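Local coordinates for 165aa long hypothetical protein (Pyrococcus horikoshii, PDB 2DC4) that is of unknown function but belongs to the CYTH family, whose tunnel-shaped barrel in relatives handles triphosphate-bearing substrates, and forms a dimer, at residues E19-K24 and V110-N115; L44-I49 and E81-L86; V128-P133 and K137-D142. All coordinates share one frame; numbering follows the deposited sequence.

Contact 1 (E19-K24 and V110-N115); sequences EGLGAK and VTFELN
Leu-21 and Ala-23 meet the ring of Phe-112 where the C-terminal end of helix 11-21 lies against strand 110-117 of the closed antiparallel barrel of the CYTH fold. The Leu-21 and Phe-112 side chains cross at about a right angle. The leucine brings only one of its branches: CD2 stops 3.9 Å from Phe-112 CZ, at the far end of the ring. The CA-CB bond of Leu-21 points to the strand, and a chi1 of -177° sets CG opposite the backbone N, carrying the branch to the ring. Ala-23 comes to the same ring nearer its base, its CB 4.1 Å from Phe-112 CE1, and both methyls approach the ring obliquely. Between these two residues the chain leaves the helix in a Schellman motif. Gly-22 takes a positive phi of 98°, at which a CB would jam against the preceding carbonyl O, and its N bonds back to Glu-19 O at 2.9 Å. That sharp turn lets residues two apart in sequence address a single ring. The phenylalanine is also packed by Leu-107 and Leu-124 of the two neighbouring strands and by Val-143 of helix 133-146, so the helix end completes an apolar cluster on one side of the barrel wall. Within the strand itself, Val-110 CG1 lies over one face of the Phe-112 ring, 3.7 Å above its plane and offset toward the rim.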
loop_
_atom_site.group_PDB
_atom_site.type_symbol
_atom_site.label_atom_id
_atom_site.label_comp_id
_atom_site.label_asym_id
_atom_site.label_seq_id
_atom_site.Cartn_x
_atom_site.Cartn_y
_atom_site.Cartn_z
ATOM N N GLU A 19 11.480 24.511 -22.626
ATOM C CA GLU A 19 12.482 25.325 -21.949
ATOM C C GLU A 19 12.444 26.757 -22.469
ATOM O O GLU A 19 12.595 27.704 -21.701
ATOM C CB GLU A 19 13.871 24.718 -22.149
ATOM C CG GLU A 19 14.145 23.547 -21.217
ATOM C CD GLU A 19 15.434 22.823 -21.529
ATOM O OE1 GLU A 19 16.448 23.495 -21.813
ATOM O OE2 GLU A 19 15.436 21.576 -21.473
ATOM N N GLY A 20 12.232 26.907 -23.774
ATOM C CA GLY A 20 12.160 28.232 -24.362
ATOM C C GLY A 20 10.940 28.976 -23.853
ATOM O O GLY A 20 10.865 30.204 -23.927
ATOM N N LEU A 21 9.980 28.224 -23.328
ATOM C CA LEU A 21 8.752 28.792 -22.794
ATOM C C LEU A 21 9.031 29.389 -21.415
ATOM O O LEU A 21 8.312 30.270 -20.949
ATOM C CB LEU A 21 7.690 27.694 -22.682
ATOM C CG LEU A 21 6.281 28.057 -22.215
ATOM C CD1 LEU A 21 5.758 29.193 -23.079
ATOM C CD2 LEU A 21 5.360 26.856 -22.299
ATOM N N GLY A 22 10.083 28.897 -20.768
ATOM C CA GLY A 22 10.432 29.386 -19.447
ATOM C C GLY A 22 9.921 28.488 -18.337
ATOM O O GLY A 22 9.902 28.880 -17.169
ATOM N N ALA A 23 9.493 27.282 -18.696
ATOM C CA ALA A 23 9.000 26.334 -17.704
ATOM C C ALA A 23 10.158 25.985 -16.770
ATOM O O ALA A 23 11.315 25.971 -17.186
ATOM C CB ALA A 23 8.471 25.079 -18.391
ATOM N N LYS A 24 9.836 25.712 -15.510
ATOM C CA LYS A 24 10.841 25.377 -14.502
ATOM C C LYS A 24 11.115 23.876 -14.432
ATOM O O LYS A 24 10.204 23.084 -14.200
ATOM C CB LYS A 24 10.368 25.891 -13.139
ATOM C CG LYS A 24 11.213 25.476 -11.952
ATOM C CD LYS A 24 10.783 26.243 -10.701
ATOM C CE LYS A 24 9.305 26.041 -10.351
ATOM N NZ LYS A 24 9.060 24.836 -9.502
ATOM N N VAL A 110 0.275 24.455 -14.593
ATOM C CA VAL A 110 0.487 23.440 -15.621
ATOM C C VAL A 110 1.753 22.643 -15.353
ATOM O O VAL A 110 2.778 23.198 -14.958
ATOM C CB VAL A 110 0.600 24.082 -17.026
ATOM C CG1 VAL A 110 1.070 23.046 -18.052
ATOM C CG2 VAL A 110 -0.751 24.647 -17.439
ATOM N N THR A 111 1.668 21.336 -15.566
ATOM C CA THR A 111 2.806 20.458 -15.384
ATOM C C THR A 111 3.064 19.750 -16.704
ATOM O O THR A 111 2.138 19.245 -17.343
ATOM C CB THR A 111 2.539 19.399 -14.294
ATOM O OG1 THR A 111 2.305 20.057 -13.042
ATOM C CG2 THR A 111 3.734 18.457 -14.153
ATOM N N PHE A 112 4.323 19.750 -17.119
ATOM C CA PHE A 112 4.716 19.085 -18.347
ATOM C C PHE A 112 5.453 17.819 -17.957
ATOM O O PHE A 112 6.394 17.865 -17.164
ATOM C CB PHE A 112 5.665 19.962 -19.172
ATOM C CG PHE A 112 5.091 21.293 -19.557
ATOM C CD1 PHE A 112 5.268 22.406 -18.739
ATOM C CD2 PHE A 112 4.362 21.431 -20.733
ATOM C CE1 PHE A 112 4.725 23.640 -19.087
ATOM C CE2 PHE A 112 3.813 22.660 -21.093
ATOM C CZ PHE A 112 3.993 23.768 -20.269
ATOM N N GLU A 113 5.020 16.685 -18.490
ATOM C CA GLU A 113 5.706 15.431 -18.211
ATOM C C GLU A 113 6.165 14.914 -19.565
ATOM O O GLU A 113 5.359 14.418 -20.350
ATOM C CB GLU A 113 4.769 14.415 -17.549
ATOM C CG GLU A 113 4.090 14.930 -16.276
ATOM C CD GLU A 113 3.297 13.859 -15.552
ATOM O OE1 GLU A 113 2.584 13.079 -16.217
ATOM O OE2 GLU A 113 3.375 13.810 -14.309
ATOM N N LEU A 114 7.458 15.059 -19.839
ATOM C CA LEU A 114 8.035 14.611 -21.105
ATOM C C LEU A 114 8.564 13.213 -20.860
ATOM O O LEU A 114 9.545 13.029 -20.139
ATOM C CB LEU A 114 9.161 15.556 -21.531
ATOM C CG LEU A 114 9.830 15.278 -22.877
ATOM C CD1 LEU A 114 8.765 15.101 -23.958
ATOM C CD2 LEU A 114 10.764 16.432 -23.220
ATOM N N ASN A 115 7.911 12.234 -21.477
ATOM C CA ASN A 115 8.258 10.837 -21.274
ATOM C C ASN A 115 8.925 10.098 -22.414
ATOM O O ASN A 115 8.450 10.137 -23.548
ATOM C CB ASN A 115 7.000 10.055 -20.912
ATOM C CG ASN A 115 6.284 10.633 -19.721
ATOM O OD1 ASN A 115 6.843 10.711 -18.632
ATOM N ND2 ASN A 115 5.036 11.046 -19.922
#

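Contact 2 (L44-I49 and E81-L86)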
loop_
_atom_site.group_PDB
_atom_site.type_symbol
_atom_site.label_atom_id
_atom_site.label_comp_id
_atom_site.label_asym_id
_atom_site.label_seq_id
_atom_site.Cartn_x
_atom_site.Cartn_y
_atom_site.Cartn_z
ATOM N N LEU A 44 -4.750 0.002 -12.124
ATOM C CA LEU A 44 -4.059 -0.234 -10.859
ATOM C C LEU A 44 -2.603 -0.533 -11.159
ATOM O O LEU A 44 -2.293 -1.390 -11.987
ATOM C CB LEU A 44 -4.664 -1.424 -10.103
ATOM C CG LEU A 44 -3.978 -1.803 -8.780
ATOM C CD1 LEU A 44 -4.056 -0.642 -7.797
ATOM C CD2 LEU A 44 -4.646 -3.037 -8.197
ATOM N N ARG A 45 -1.699 0.166 -10.488
ATOM C CA ARG A 45 -0.289 -0.090 -10.721
ATOM C C ARG A 45 0.544 0.202 -9.494
ATOM O O ARG A 45 0.131 0.942 -8.598
ATOM C CB ARG A 45 0.234 0.775 -11.872
ATOM C CG ARG A 45 0.364 2.232 -11.488
ATOM C CD ARG A 45 0.825 3.132 -12.623
ATOM N NE ARG A 45 0.891 4.514 -12.157
ATOM C CZ ARG A 45 0.498 5.564 -12.868
ATOM N NH1 ARG A 45 0.006 5.397 -14.087
ATOM N NH2 ARG A 45 0.582 6.782 -12.348
ATOM N N VAL A 46 1.720 -0.408 -9.461
ATOM C CA VAL A 46 2.683 -0.187 -8.401
ATOM C C VAL A 46 3.859 0.452 -9.122
ATOM O O VAL A 46 4.427 -0.138 -10.044
ATOM C CB VAL A 46 3.156 -1.494 -7.752
ATOM C CG1 VAL A 46 4.319 -1.205 -6.811
ATOM C CG2 VAL A 46 2.008 -2.151 -7.003
ATOM N N ARG A 47 4.209 1.664 -8.716
ATOM C CA ARG A 47 5.314 2.384 -9.339
ATOM C C ARG A 47 6.560 2.468 -8.473
ATOM O O ARG A 47 6.479 2.691 -7.266
ATOM C CB ARG A 47 4.879 3.810 -9.694
ATOM C CG ARG A 47 6.042 4.741 -10.041
ATOM C CD ARG A 47 5.554 6.075 -10.609
ATOM N NE ARG A 47 4.849 5.890 -11.874
ATOM C CZ ARG A 47 4.132 6.834 -12.480
ATOM N NH1 ARG A 47 4.019 8.037 -11.937
ATOM N NH2 ARG A 47 3.526 6.571 -13.628
ATOM N N LYS A 48 7.707 2.269 -9.117
ATOM C CA LYS A 48 9.012 2.384 -8.480
ATOM C C LYS A 48 9.775 3.475 -9.230
ATOM O O LYS A 48 9.850 3.451 -10.459
ATOM C CB LYS A 48 9.795 1.073 -8.590
ATOM C CG LYS A 48 9.281 -0.032 -7.702
ATOM C CD LYS A 48 10.073 -1.321 -7.882
ATOM C CE LYS A 48 9.749 -2.013 -9.203
ATOM N NZ LYS A 48 10.428 -3.335 -9.325
ATOM N N ILE A 49 10.308 4.446 -8.497
ATOM C CA ILE A 49 11.098 5.504 -9.110
ATOM C C ILE A 49 12.496 5.131 -8.658
ATOM O O ILE A 49 12.907 5.423 -7.542
ATOM C CB ILE A 49 10.720 6.884 -8.583
ATOM C CG1 ILE A 49 9.205 7.077 -8.700
ATOM C CG2 ILE A 49 11.438 7.962 -9.403
ATOM C CD1 ILE A 49 8.712 8.432 -8.221
ATOM N N GLU A 81 8.027 -4.213 -3.846
ATOM C CA GLU A 81 8.045 -5.644 -4.127
ATOM C C GLU A 81 6.905 -6.286 -3.355
ATOM O O GLU A 81 6.213 -7.165 -3.866
ATOM C CB GLU A 81 9.367 -6.284 -3.687
ATOM C CG GLU A 81 10.589 -5.940 -4.538
ATOM C CD GLU A 81 11.053 -4.504 -4.377
ATOM O OE1 GLU A 81 11.043 -3.995 -3.236
ATOM O OE2 GLU A 81 11.448 -3.888 -5.391
ATOM N N GLY A 82 6.716 -5.832 -2.120
ATOM C CA GLY A 82 5.652 -6.368 -1.291
ATOM C C GLY A 82 4.285 -6.005 -1.833
ATOM O O GLY A 82 3.356 -6.801 -1.777
ATOM N N ALA A 83 4.154 -4.794 -2.363
ATOM C CA ALA A 83 2.876 -4.357 -2.917
ATOM C C ALA A 83 2.511 -5.188 -4.146
ATOM O O ALA A 83 1.345 -5.535 -4.359
ATOM C CB ALA A 83 2.947 -2.881 -3.282
ATOM N N ILE A 84 3.510 -5.498 -4.964
ATOM C CA ILE A 84 3.279 -6.302 -6.156
ATOM C C ILE A 84 2.885 -7.719 -5.736
ATOM O O ILE A 84 1.952 -8.303 -6.289
ATOM C CB ILE A 84 4.536 -6.307 -7.050
ATOM C CG1 ILE A 84 4.668 -4.930 -7.714
ATOM C CG2 ILE A 84 4.440 -7.416 -8.099
ATOM C CD1 ILE A 84 6.019 -4.647 -8.342
ATOM N N GLU A 85 3.579 -8.257 -4.739
ATOM C CA GLU A 85 3.267 -9.596 -4.244
ATOM C C GLU A 85 1.836 -9.624 -3.706
ATOM O O GLU A 85 1.076 -10.556 -3.970
ATOM C CB GLU A 85 4.236 -9.993 -3.129
ATOM C CG GLU A 85 4.017 -11.406 -2.614
ATOM C CD GLU A 85 4.824 -11.708 -1.377
ATOM O OE1 GLU A 85 5.996 -11.281 -1.303
ATOM O OE2 GLU A 85 4.287 -12.387 -0.478
ATOM N N LEU A 86 1.473 -8.596 -2.946
ATOM C CA LEU A 86 0.134 -8.504 -2.379
ATOM C C LEU A 86 -0.974 -8.590 -3.422
ATOM O O LEU A 86 -1.907 -9.376 -3.277
ATOM C CB LEU A 86 -0.025 -7.196 -1.601
ATOM C CG LEU A 86 -1.438 -6.883 -1.100
ATOM C CD1 LEU A 86 -1.834 -7.896 -0.041
ATOM C CD2 LEU A 86 -1.481 -5.473 -0.520
#
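Val-46 of strand 42-49 packs against Ala-83 and Ile-84 of helix 80-89, which runs nearly antiparallel to it, the axes of segments 44-49 and 81-86 lying 8.7 Å apart at an angle of 163°. From the backbone outward, Val-46 CB first meets Ile-84 CG1 at 3.8 Å. Val-46 CG1, anti to the backbone N, stays against that isoleucine, approaching Ile-84 CD1 at 4.1 Å, and brushes Ala-83 CB as well. Val-46 CG2 touches Ala-83 CB at 3.9 Å and also lies against Ile-84 CG1, so both methyls sit in the angle between the alanine and the isoleucine. An alanine in place of Val-46 would lose both methyls and is likely to open a gap beside Ala-83 and Ile-84. Farther along, Lys-48 crosses Glu-81 at about a right angle. Lys-48 CD lies 3.8 Å from Glu-81 OE2, while Lys-48 NZ remains 4.1 Å from that oxygen, too far for a salt bridge, and forms its salt bridge with Glu-32 instead. Pro-80 and Phe-87 extend the helix's cover over Val-46, Val-34 of strand 24-36 touches Ile-84, and Phe-75 of the second subunit packs on Ala-83, placing helix 80-89 between the barrel strands and the dimer partner.

Contact 3 (V128-P133 and K137-D142)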
loop_
_atom_site.group_PDB
_atom_site.type_symbol
_atom_site.label_atom_id
_atom_site.label_comp_id
_atom_site.label_asym_id
_atom_site.label_seq_id
_atom_site.Cartn_x
_atom_site.Cartn_y
_atom_site.Cartn_z
ATOM N N VAL A 128 -3.064 19.887 -15.948
ATOM C CA VAL A 128 -3.443 21.133 -15.297
ATOM C C VAL A 128 -4.276 20.835 -14.064
ATOM O O VAL A 128 -4.964 19.817 -13.998
ATOM C CB VAL A 128 -4.255 22.044 -16.255
ATOM C CG1 VAL A 128 -5.562 21.376 -16.619
ATOM C CG2 VAL A 128 -4.508 23.400 -15.607
ATOM N N ILE A 129 -4.193 21.720 -13.077
ATOM C CA ILE A 129 -4.966 21.569 -11.852
ATOM C C ILE A 129 -6.112 22.575 -11.923
ATOM O O ILE A 129 -5.876 23.775 -12.043
ATOM C CB ILE A 129 -4.103 21.870 -10.611
ATOM C CG1 ILE A 129 -2.911 20.911 -10.565
ATOM C CG2 ILE A 129 -4.943 21.739 -9.346
ATOM C CD1 ILE A 129 -1.932 21.204 -9.442
ATOM N N THR A 130 -7.346 22.084 -11.870
ATOM C CA THR A 130 -8.516 22.959 -11.946
ATOM C C THR A 130 -9.776 22.289 -11.402
ATOM O O THR A 130 -9.919 21.067 -11.452
ATOM C CB THR A 130 -8.780 23.401 -13.410
ATOM O OG1 THR A 130 -7.660 24.153 -13.893
ATOM C CG2 THR A 130 -10.030 24.263 -13.501
ATOM N N SER A 131 -10.687 23.101 -10.873
ATOM C CA SER A 131 -11.940 22.589 -10.333
ATOM C C SER A 131 -12.930 22.414 -11.473
ATOM O O SER A 131 -13.901 21.666 -11.358
ATOM C CB SER A 131 -12.513 23.561 -9.297
ATOM O OG SER A 131 -11.645 23.700 -8.187
ATOM N N ASN A 132 -12.672 23.106 -12.578
ATOM C CA ASN A 132 -13.537 23.038 -13.748
ATOM C C ASN A 132 -12.821 22.391 -14.929
ATOM O O ASN A 132 -11.967 23.010 -15.561
ATOM C CB ASN A 132 -14.010 24.442 -14.130
ATOM C CG ASN A 132 -14.743 24.470 -15.458
ATOM O OD1 ASN A 132 -15.322 23.470 -15.882
ATOM N ND2 ASN A 132 -14.731 25.623 -16.115
ATOM N N PRO A 133 -13.167 21.132 -15.242
ATOM C CA PRO A 133 -12.564 20.383 -16.348
ATOM C C PRO A 133 -12.497 21.147 -17.671
ATOM O O PRO A 133 -11.476 21.125 -18.353
ATOM C CB PRO A 133 -13.447 19.142 -16.438
ATOM C CG PRO A 133 -13.811 18.907 -15.009
ATOM C CD PRO A 133 -14.161 20.304 -14.534
ATOM N N LYS A 137 -9.077 22.130 -19.743
ATOM C CA LYS A 137 -8.724 21.715 -21.094
ATOM C C LYS A 137 -8.392 22.921 -21.960
ATOM O O LYS A 137 -7.546 22.837 -22.843
ATOM C CB LYS A 137 -9.856 20.899 -21.723
ATOM C CG LYS A 137 -10.049 19.541 -21.070
ATOM C CD LYS A 137 -10.933 18.626 -21.903
ATOM C CE LYS A 137 -11.027 17.246 -21.273
ATOM N NZ LYS A 137 -11.765 16.280 -22.135
ATOM N N LYS A 138 -9.054 24.047 -21.705
ATOM C CA LYS A 138 -8.791 25.263 -22.469
ATOM C C LYS A 138 -7.375 25.749 -22.178
ATOM O O LYS A 138 -6.673 26.242 -23.068
ATOM C CB LYS A 138 -9.800 26.356 -22.102
ATOM C CG LYS A 138 -11.241 26.027 -22.464
ATOM C CD LYS A 138 -12.174 27.167 -22.080
ATOM C CE LYS A 138 -13.606 26.884 -22.512
ATOM N NZ LYS A 138 -14.507 28.036 -22.233
ATOM N N ILE A 139 -6.952 25.602 -20.927
ATOM C CA ILE A 139 -5.614 26.025 -20.541
ATOM C C ILE A 139 -4.581 25.112 -21.191
ATOM O O ILE A 139 -3.566 25.574 -21.708
ATOM C CB ILE A 139 -5.430 25.982 -19.010
ATOM C CG1 ILE A 139 -6.317 27.041 -18.352
ATOM C CG2 ILE A 139 -3.967 26.214 -18.653
ATOM C CD1 ILE A 139 -6.288 27.004 -16.834
ATOM N N ILE A 140 -4.851 23.812 -21.159
ATOM C CA ILE A 140 -3.943 22.842 -21.753
ATOM C C ILE A 140 -3.766 23.130 -23.233
ATOM O O ILE A 140 -2.649 23.113 -23.739
ATOM C CB ILE A 140 -4.461 21.401 -21.565
ATOM C CG1 ILE A 140 -4.283 20.990 -20.100
ATOM C CG2 ILE A 140 -3.719 20.439 -22.501
ATOM C CD1 ILE A 140 -4.841 19.633 -19.750
ATOM N N TRP A 141 -4.863 23.411 -23.928
ATOM C CA TRP A 141 -4.746 23.687 -25.354
ATOM C C TRP A 141 -4.053 25.008 -25.691
ATOM O O TRP A 141 -3.384 25.106 -26.716
ATOM C CB TRP A 141 -6.115 23.564 -26.032
ATOM C CG TRP A 141 -6.411 22.125 -26.312
ATOM C CD1 TRP A 141 -7.219 21.289 -25.592
ATOM C CD2 TRP A 141 -5.777 21.310 -27.304
ATOM N NE1 TRP A 141 -7.116 20.002 -26.069
ATOM C CE2 TRP A 141 -6.238 19.989 -27.121
ATOM C CE3 TRP A 141 -4.857 21.572 -28.327
ATOM C CZ2 TRP A 141 -5.811 18.927 -27.926
ATOM C CZ3 TRP A 141 -4.429 20.513 -29.129
ATOM C CH2 TRP A 141 -4.909 19.209 -28.919
ATOM N N ASP A 142 -4.178 26.019 -24.834
ATOM C CA ASP A 142 -3.485 27.275 -25.099
ATOM C C ASP A 142 -1.982 27.011 -25.000
ATOM O O ASP A 142 -1.186 27.537 -25.784
ATOM C CB ASP A 142 -3.884 28.355 -24.086
ATOM C CG ASP A 142 -5.228 28.977 -24.400
ATOM O OD1 ASP A 142 -5.557 29.109 -25.598
ATOM O OD2 ASP A 142 -5.948 29.350 -23.450
#
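Lys-137 N donates to Pro-133 O at 2.9 Å with an N-H...O angle of 160°, the i to i+4 bond of the first turn of helix 133-146, after the chain has come out of strand 121-128 through a short loop and doubled back. The side chains then close the bend. Val-128, at the end of the strand, uses its two branches on successive helix residues. A chi1 of 64° puts Val-128 CG1 in the tight spot flanked by both backbone arms, 3.7 Å from Ile-140 CD1. Val-128 CG2 meets Ile-139 CG2 more loosely, at 4.2 Å. The approaches differ too: Val-128 crosses Ile-139 at about a right angle but Ile-140 obliquely. Thr-130 adds a lighter touch, its OG1 4.3 Å from Ile-139 CD1. Thr-130 OG1 donates to Ile-129 O at 2.6 Å, from well above the carbonyl plane rather than along a lone pair. Lys-137 lays its aliphatic base on the turn, CG 3.5 Å from Pro-133 O, before the extended chain carries NZ away to a salt bridge with Glu-68. Ile-3 of strand 2-8 touches Val-128, Pro-133 and Ile-140, so a residue of the adjoining barrel strand packs against both ends of the connection and the helix. Asn-132 occupies the N-cap, its OD1 making a weak hydrogen bond with Glu-134 N, and Pro-133 opens the first turn. The arrangement is a strand-loop-helix connection with a capped helix start, the helix folding back over the strand it follows in the CYTH barrel.

All three contacts join a helix or its end to the one antiparallel barrel of the CYTH fold. Contacts 1 and 3 are neighbours, their centres 15 Å apart, and they touch through Val-110 CG2 and Ile-139 CG2 at 3.8 Å; helices 11-21 and 133-146 thus share one packed region on the barrel. Contact 2 lies on the other side of the chain's centre, about 28 Å from contact 1 and 30 Å from contact 3, centre to centre, and there the second subunit approaches. In sequence, contact 1 spans contact 2, while contact 3 follows both. Helices thus pack on two sides of the barrel, and one, 80-89, also meets the dimer partner.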